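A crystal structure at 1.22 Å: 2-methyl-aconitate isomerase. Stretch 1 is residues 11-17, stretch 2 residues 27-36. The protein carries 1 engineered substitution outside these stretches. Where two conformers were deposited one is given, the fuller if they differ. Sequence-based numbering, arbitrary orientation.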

ATOM      1  N   GLN A  11      17.693 -14.062   7.131  1.00 12.84           N
ATOM      2  CA  GLN A  11      16.574 -14.224   6.218  1.00 12.79           C
ATOM      3  C   GLN A  11      17.035 -14.994   4.993  1.00 13.30           C
ATOM      4  O   GLN A  11      18.193 -14.895   4.572  1.00 15.13           O
ATOM      5  CB  GLN A  11      16.052 -12.868   5.766  1.00 12.28           C
ATOM      6  CG  GLN A  11      15.452 -12.008   6.858  1.00 12.42           C
ATOM      7  CD  GLN A  11      14.553 -10.948   6.271  1.00 11.35           C
ATOM      8  OE1 GLN A  11      13.345 -11.168   6.149  1.00 12.95           O
ATOM      9  NE2 GLN A  11      15.126  -9.822   5.856  1.00 12.02           N
ATOM     10  N   ILE A  12      16.121 -15.751   4.408  1.00 13.53           N
ATOM     11  CA  ILE A  12      16.370 -16.361   3.107  1.00 14.24           C
ATOM     12  C   ILE A  12      16.035 -15.368   1.997  1.00 14.05           C
ATOM     13  O   ILE A  12      15.276 -14.415   2.204  1.00 16.72           O
ATOM     14  CB  ILE A  12      15.584 -17.675   2.919  1.00 16.02           C
ATOM     15  CG1 ILE A  12      14.077 -17.423   2.920  1.00 17.63           C
ATOM     16  CG2 ILE A  12      15.963 -18.672   4.000  1.00 18.93           C
ATOM     17  CD1 ILE A  12      13.277 -18.486   2.191  1.00 20.13           C
ATOM     18  N   LYS A  13      16.632 -15.591   0.832  1.00 13.30           N
ATOM     19  CA  LYS A  13      16.398 -14.779  -0.353  1.00 13.34           C
ATOM     20  C   LYS A  13      15.743 -15.642  -1.420  1.00 13.32           C
ATOM     21  O   LYS A  13      16.169 -16.779  -1.655  1.00 14.93           O
ATOM     22  CB  LYS A  13      17.714 -14.218  -0.898  1.00 14.95           C
ATOM     23  CG  LYS A  13      18.472 -13.336   0.075  1.00 17.86           C
ATOM     24  CD  LYS A  13      19.747 -12.781  -0.563  1.00 20.66           C
ATOM     25  CE  LYS A  13      20.558 -11.971   0.438  1.00 25.95           C
ATOM     26  N   VAL A  14      14.696 -15.114  -2.044  1.00 12.28           N
ATOM     27  CA  VAL A  14      13.995 -15.810  -3.115  1.00 11.24           C
ATOM     28  C   VAL A  14      13.911 -14.873  -4.313  1.00 11.58           C
ATOM     29  O   VAL A  14      13.445 -13.746  -4.189  1.00 11.73           O
ATOM     30  CB  VAL A  14      12.579 -16.236  -2.673  1.00 12.33           C
ATOM     31  CG1 VAL A  14      11.875 -17.007  -3.798  1.00 12.96           C
ATOM     32  CG2 VAL A  14      12.634 -17.068  -1.394  1.00 14.44           C
ATOM     33  N   ALA A  15      14.384 -15.328  -5.466  1.00 11.30           N
ATOM     34  CA  ALA A  15      14.296 -14.516  -6.674  1.00 11.07           C
ATOM     35  C   ALA A  15      12.836 -14.202  -6.998  1.00 11.53           C
ATOM     36  O   ALA A  15      11.990 -15.104  -6.990  1.00 11.35           O
ATOM     37  CB  ALA A  15      14.956 -15.229  -7.845  1.00 12.43           C
ATOM     38  N   ALA A  16      12.547 -12.933  -7.270  1.00 10.80           N
ATOM     39  CA  ALA A  16      11.185 -12.499  -7.518  1.00 10.50           C
ATOM     40  C   ALA A  16      11.161 -11.201  -8.294  1.00 11.47           C
ATOM     41  O   ALA A  16      12.151 -10.450  -8.333  1.00 11.81           O
ATOM     42  CB  ALA A  16      10.433 -12.343  -6.198  1.00 13.15           C
ATOM     43  N   THR A  17      10.009 -10.925  -8.899  1.00 10.25           N
ATOM     44  CA  THR A  17       9.803  -9.673  -9.605  1.00 11.26           C
ATOM     45  C   THR A  17       8.487  -9.071  -9.134  1.00  9.61           C
ATOM     46  O   THR A  17       7.454  -9.753  -9.119  1.00 11.88           O
ATOM     47  CB  THR A  17       9.740  -9.901 -11.116  1.00 11.97           C
ATOM     48  OG1 THR A  17      10.921 -10.589 -11.543  1.00 12.83           O
ATOM     49  CG2 THR A  17       9.658  -8.581 -11.843  1.00 12.40           C
TER
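Stretch 2 (27-36) VFFRLQDLPE

Stretch 2 meets stretch 1 first as a strand and then as a turn. Val27 to Arg30 are extended, with phi from -78° to -130° and psi from 124° to 141°; Leu31 to Asp33 form a 3-10 segment, with a backbone hydrogen bond from Asp33 N to Arg30 O (2.9 Å); Leu34 and Pro35 are extended again, but as loop. The axes of strands 12-17 and 27-30 approach to 4.8 Å, and their N-to-C directions make an angle of 126°, antiparallel in sense but strongly splayed.

The pairing across the stretches is confined to one bridge. Thr17 and Phe28 form an antiparallel hydrogen-bonded pair, with Thr17 CA and Phe28 CA 5.1 Å apart: Thr17 N donates to Phe28 O at 3.0 Å (165° at the hydrogen) and Phe28 N to Thr17 O at 2.8 Å (160°). Thr17 CB and Phe28 CB lie 4.5 Å apart on the same face of the sheet, although the Phe28 side chain (chi1 -73°, m) then leads away. Phe28 O also receives a CA-H...O contact from Ala16 CA at 3.4 Å. Toward the start of stretch 1 the backbones separate: Ala16 CA is 5.0 Å from Phe29 CA, Ala15 CA is 5.9 Å from Asp33 CA, and Val14 CA is 6.4 Å from Leu34 CA.

Side chains and water occupy the widening gap. One bump from stretch 2 is the Phe29 ring. The CA-to-CB bond of Phe29 points sideways, but with chi1 at -57° (m) the end of the side chain comes nearer to stretch 1. There the ring lies against the methyl group of Ala16, Ala16 CB being 3.7 Å from Phe29 CE1, while Val14 CG1 reaches the same Phe29 CE1 at 3.8 Å and Ala15 O lies 3.6 Å from Phe29 CD1. Ala16 CB also touches Val27 CG1 at 3.9 Å, so one methyl group contacts both side chains.

Val14, in turn, is a bump from stretch 1. Its CB points toward stretch 2, with chi1 at -178° (t). Val14 CG1 lies 3.7 Å from Asp33 O and 4.2 Å from Leu34 CD2, and the closest approach to Pro35 is Val14 CG2 to Pro35 CD at 4.1 Å. With 63 Å² covered, Val14 is the most extensively covered residue of either stretch. Farther along, the contact thins to Ile12 CD1 against Pro35 CG at 4.2 Å.

Beside Ala15 the fit is completed by solvent. Ala15 CB lies 3.8 Å from Asp33 OD2, and the polar groups of the two residues are joined through water instead of directly. Water 1 donates to Ala15 O (2.8 Å) and Asp33 OD2 (2.7 Å) and accepts from Arg30 N (2.9 Å); water 2 accepts from Ala15 N (2.9 Å) and donates to Asp33 O (2.8 Å). The Asp33 carboxylate is also held within its own stretch, by a salt bridge with two hydrogen bonds, Arg30 NE to Asp33 OD2 at 2.9 Å and Arg30 NH2 to Asp33 OD1 at 2.8 Å. The contact buries 401 Å², summed over both sides.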

ATOM      1  N   VAL A  27       3.575  -9.894  -6.587  1.00 10.39           N
ATOM      2  CA  VAL A  27       4.907 -10.472  -6.544  1.00  9.89           C
ATOM      3  C   VAL A  27       4.893 -11.766  -7.348  1.00 10.86           C
ATOM      4  O   VAL A  27       4.081 -12.670  -7.089  1.00 11.58           O
ATOM      5  CB  VAL A  27       5.370 -10.745  -5.095  1.00 10.41           C
ATOM      6  CG1 VAL A  27       6.799 -11.253  -5.106  1.00 12.49           C
ATOM      7  CG2 VAL A  27       5.241  -9.495  -4.233  1.00 14.40           C
ATOM      8  N   PHE A  28       5.791 -11.836  -8.329  1.00 10.08           N
ATOM      9  CA  PHE A  28       5.869 -12.923  -9.303  1.00 10.16           C
ATOM     10  C   PHE A  28       7.088 -13.795  -9.064  1.00 10.31           C
ATOM     11  O   PHE A  28       8.192 -13.279  -8.841  1.00 11.29           O
ATOM     12  CB  PHE A  28       6.000 -12.338 -10.710  1.00 10.75           C
ATOM     13  CG  PHE A  28       4.736 -11.720 -11.230  1.00  9.75           C
ATOM     14  CD1 PHE A  28       4.232 -10.568 -10.658  1.00 11.23           C
ATOM     15  CD2 PHE A  28       4.054 -12.287 -12.296  1.00 11.71           C
ATOM     16  CE1 PHE A  28       3.054 -10.002 -11.122  1.00 11.66           C
ATOM     17  CE2 PHE A  28       2.875 -11.714 -12.780  1.00 12.63           C
ATOM     18  CZ  PHE A  28       2.381 -10.580 -12.182  1.00 11.84           C
ATOM     19  N   PHE A  29       6.895 -15.107  -9.132  1.00 10.41           N
ATOM     20  CA  PHE A  29       7.961 -16.084  -8.960  1.00 11.52           C
ATOM     21  C   PHE A  29       7.947 -17.091 -10.094  1.00 10.53           C
ATOM     22  O   PHE A  29       6.874 -17.557 -10.516  1.00 11.71           O
ATOM     23  CB  PHE A  29       7.746 -16.903  -7.685  1.00 11.74           C
ATOM     24  CG  PHE A  29       7.639 -16.092  -6.424  1.00 11.02           C
ATOM     25  CD1 PHE A  29       8.760 -15.817  -5.662  1.00 12.60           C
ATOM     26  CD2 PHE A  29       6.407 -15.638  -5.986  1.00 12.98           C
ATOM     27  CE1 PHE A  29       8.650 -15.088  -4.489  1.00 14.13           C
ATOM     28  CE2 PHE A  29       6.296 -14.907  -4.817  1.00 13.85           C
ATOM     29  CZ  PHE A  29       7.419 -14.638  -4.070  1.00 14.34           C
ATOM     30  N   ARG A  30       9.133 -17.475 -10.552  1.00 11.39           N
ATOM     31  CA  ARG A  30       9.282 -18.699 -11.324  1.00 12.41           C
ATOM     32  C   ARG A  30       9.258 -19.842 -10.342  1.00 12.38           C
ATOM     33  O   ARG A  30       9.910 -19.772  -9.294  1.00 13.88           O
ATOM     34  CB  ARG A  30      10.650 -18.765 -11.991  1.00 15.59           C
ATOM     35  CG  ARG A  30      10.880 -17.929 -13.215  1.00 19.87           C
ATOM     36  CD  ARG A  30      12.089 -18.475 -14.006  1.00 20.97           C
ATOM     37  NE  ARG A  30      13.261 -18.629 -13.147  1.00 20.73           N
ATOM     38  CZ  ARG A  30      14.464 -19.017 -13.558  1.00 24.36           C
ATOM     39  NH1 ARG A  30      14.673 -19.298 -14.839  1.00 30.84           N
ATOM     40  NH2 ARG A  30      15.457 -19.120 -12.684  1.00 21.72           N
ATOM     41  N   LEU A  31       8.541 -20.903 -10.682  0.59 12.75           N
ATOM     42  CA  LEU A  31       8.442 -22.070  -9.818  0.59 14.87           C
ATOM     43  C   LEU A  31       9.812 -22.571  -9.361  0.59 13.66           C
ATOM     44  O   LEU A  31      10.026 -22.828  -8.177  0.59 14.52           O
ATOM     45  CB  LEU A  31       7.689 -23.179 -10.544  0.59 14.30           C
ATOM     46  CG  LEU A  31       7.564 -24.512  -9.809  0.59 15.18           C
ATOM     47  CD1 LEU A  31       6.719 -24.353  -8.553  0.59 17.37           C
ATOM     48  CD2 LEU A  31       6.955 -25.555 -10.728  0.59 17.71           C
ATOM     49  N   GLN A  32      10.746 -22.675 -10.296  1.00 13.73           N
ATOM     50  CA  GLN A  32      12.069 -23.215  -9.979  1.00 14.95           C
ATOM     51  C   GLN A  32      12.899 -22.345  -9.029  1.00 16.90           C
ATOM     52  O   GLN A  32      13.895 -22.810  -8.470  1.00 17.20           O
ATOM     53  CB  GLN A  32      12.863 -23.509 -11.254  1.00 17.89           C
ATOM     54  CG  GLN A  32      13.352 -22.268 -11.967  1.00 21.30           C
ATOM     55  CD  GLN A  32      13.829 -22.549 -13.375  1.00 32.40           C
ATOM     56  OE1 GLN A  32      14.998 -22.856 -13.594  1.00 37.14           O
ATOM     57  NE2 GLN A  32      12.922 -22.435 -14.341  1.00 31.01           N
ATOM     58  N   ASP A  33      12.504 -21.090  -8.851  1.00 13.87           N
ATOM     59  CA  ASP A  33      13.206 -20.195  -7.933  1.00 15.03           C
ATOM     60  C   ASP A  33      12.731 -20.346  -6.489  1.00 14.07           C
ATOM     61  O   ASP A  33      13.372 -19.850  -5.565  1.00 15.36           O
ATOM     62  CB  ASP A  33      13.046 -18.744  -8.382  1.00 14.42           C
ATOM     63  CG  ASP A  33      13.776 -18.450  -9.679  1.00 16.12           C
ATOM     64  OD1 ASP A  33      14.802 -19.115  -9.948  1.00 18.21           O
ATOM     65  OD2 ASP A  33      13.341 -17.547 -10.424  1.00 15.01           O
ATOM     66  N   LEU A  34      11.608 -21.022  -6.290  1.00 13.03           N
ATOM     67  CA  LEU A  34      11.070 -21.192  -4.944  1.00 14.13           C
ATOM     68  C   LEU A  34      11.869 -22.223  -4.168  1.00 15.31           C
ATOM     69  O   LEU A  34      12.443 -23.136  -4.764  1.00 15.26           O
ATOM     70  CB  LEU A  34       9.614 -21.648  -5.018  1.00 14.40           C
ATOM     71  CG  LEU A  34       8.627 -20.663  -5.647  1.00 13.91           C
ATOM     72  CD1 LEU A  34       7.255 -21.304  -5.799  1.00 15.51           C
ATOM     73  CD2 LEU A  34       8.553 -19.387  -4.811  1.00 14.99           C
ATOM     74  N   PRO A  35      11.905 -22.084  -2.834  1.00 14.22           N
ATOM     75  CA  PRO A  35      12.483 -23.155  -2.016  1.00 15.84           C
ATOM     76  C   PRO A  35      11.809 -24.489  -2.337  1.00 17.40           C
ATOM     77  O   PRO A  35      10.623 -24.512  -2.666  1.00 16.47           O
ATOM     78  CB  PRO A  35      12.149 -22.720  -0.584  1.00 17.47           C
ATOM     79  CG  PRO A  35      12.001 -21.236  -0.662  1.00 16.83           C
ATOM     80  CD  PRO A  35      11.413 -20.959  -2.019  1.00 15.51           C
ATOM     81  N   GLU A  36      12.560 -25.581  -2.244  1.00 16.40           N
ATOM     82  CA  GLU A  36      12.074 -26.894  -2.635  1.00 18.14           C
ATOM     83  C   GLU A  36      10.693 -27.222  -2.069  1.00 16.76           C
ATOM     84  O   GLU A  36       9.805 -27.659  -2.803  1.00 18.04           O
ATOM     85  CB  GLU A  36      13.083 -27.964  -2.206  1.00 21.59           C
ATOM     86  CG  GLU A  36      12.749 -29.362  -2.701  1.00 29.33           C
ATOM     87  CD  GLU A  36      13.789 -30.392  -2.294  1.00 46.47           C
ATOM     88  OE1 GLU A  36      13.518 -31.602  -2.443  1.00 52.69           O
ATOM     89  OE2 GLU A  36      14.877 -29.993  -1.826  1.00 49.08           O
TER
HETATM   90  O   HOH W   1      11.355 -15.843  -9.585  1.00 12.58           O
HETATM   91  O   HOH W   2      15.419 -17.996  -5.669  1.00 14.59           O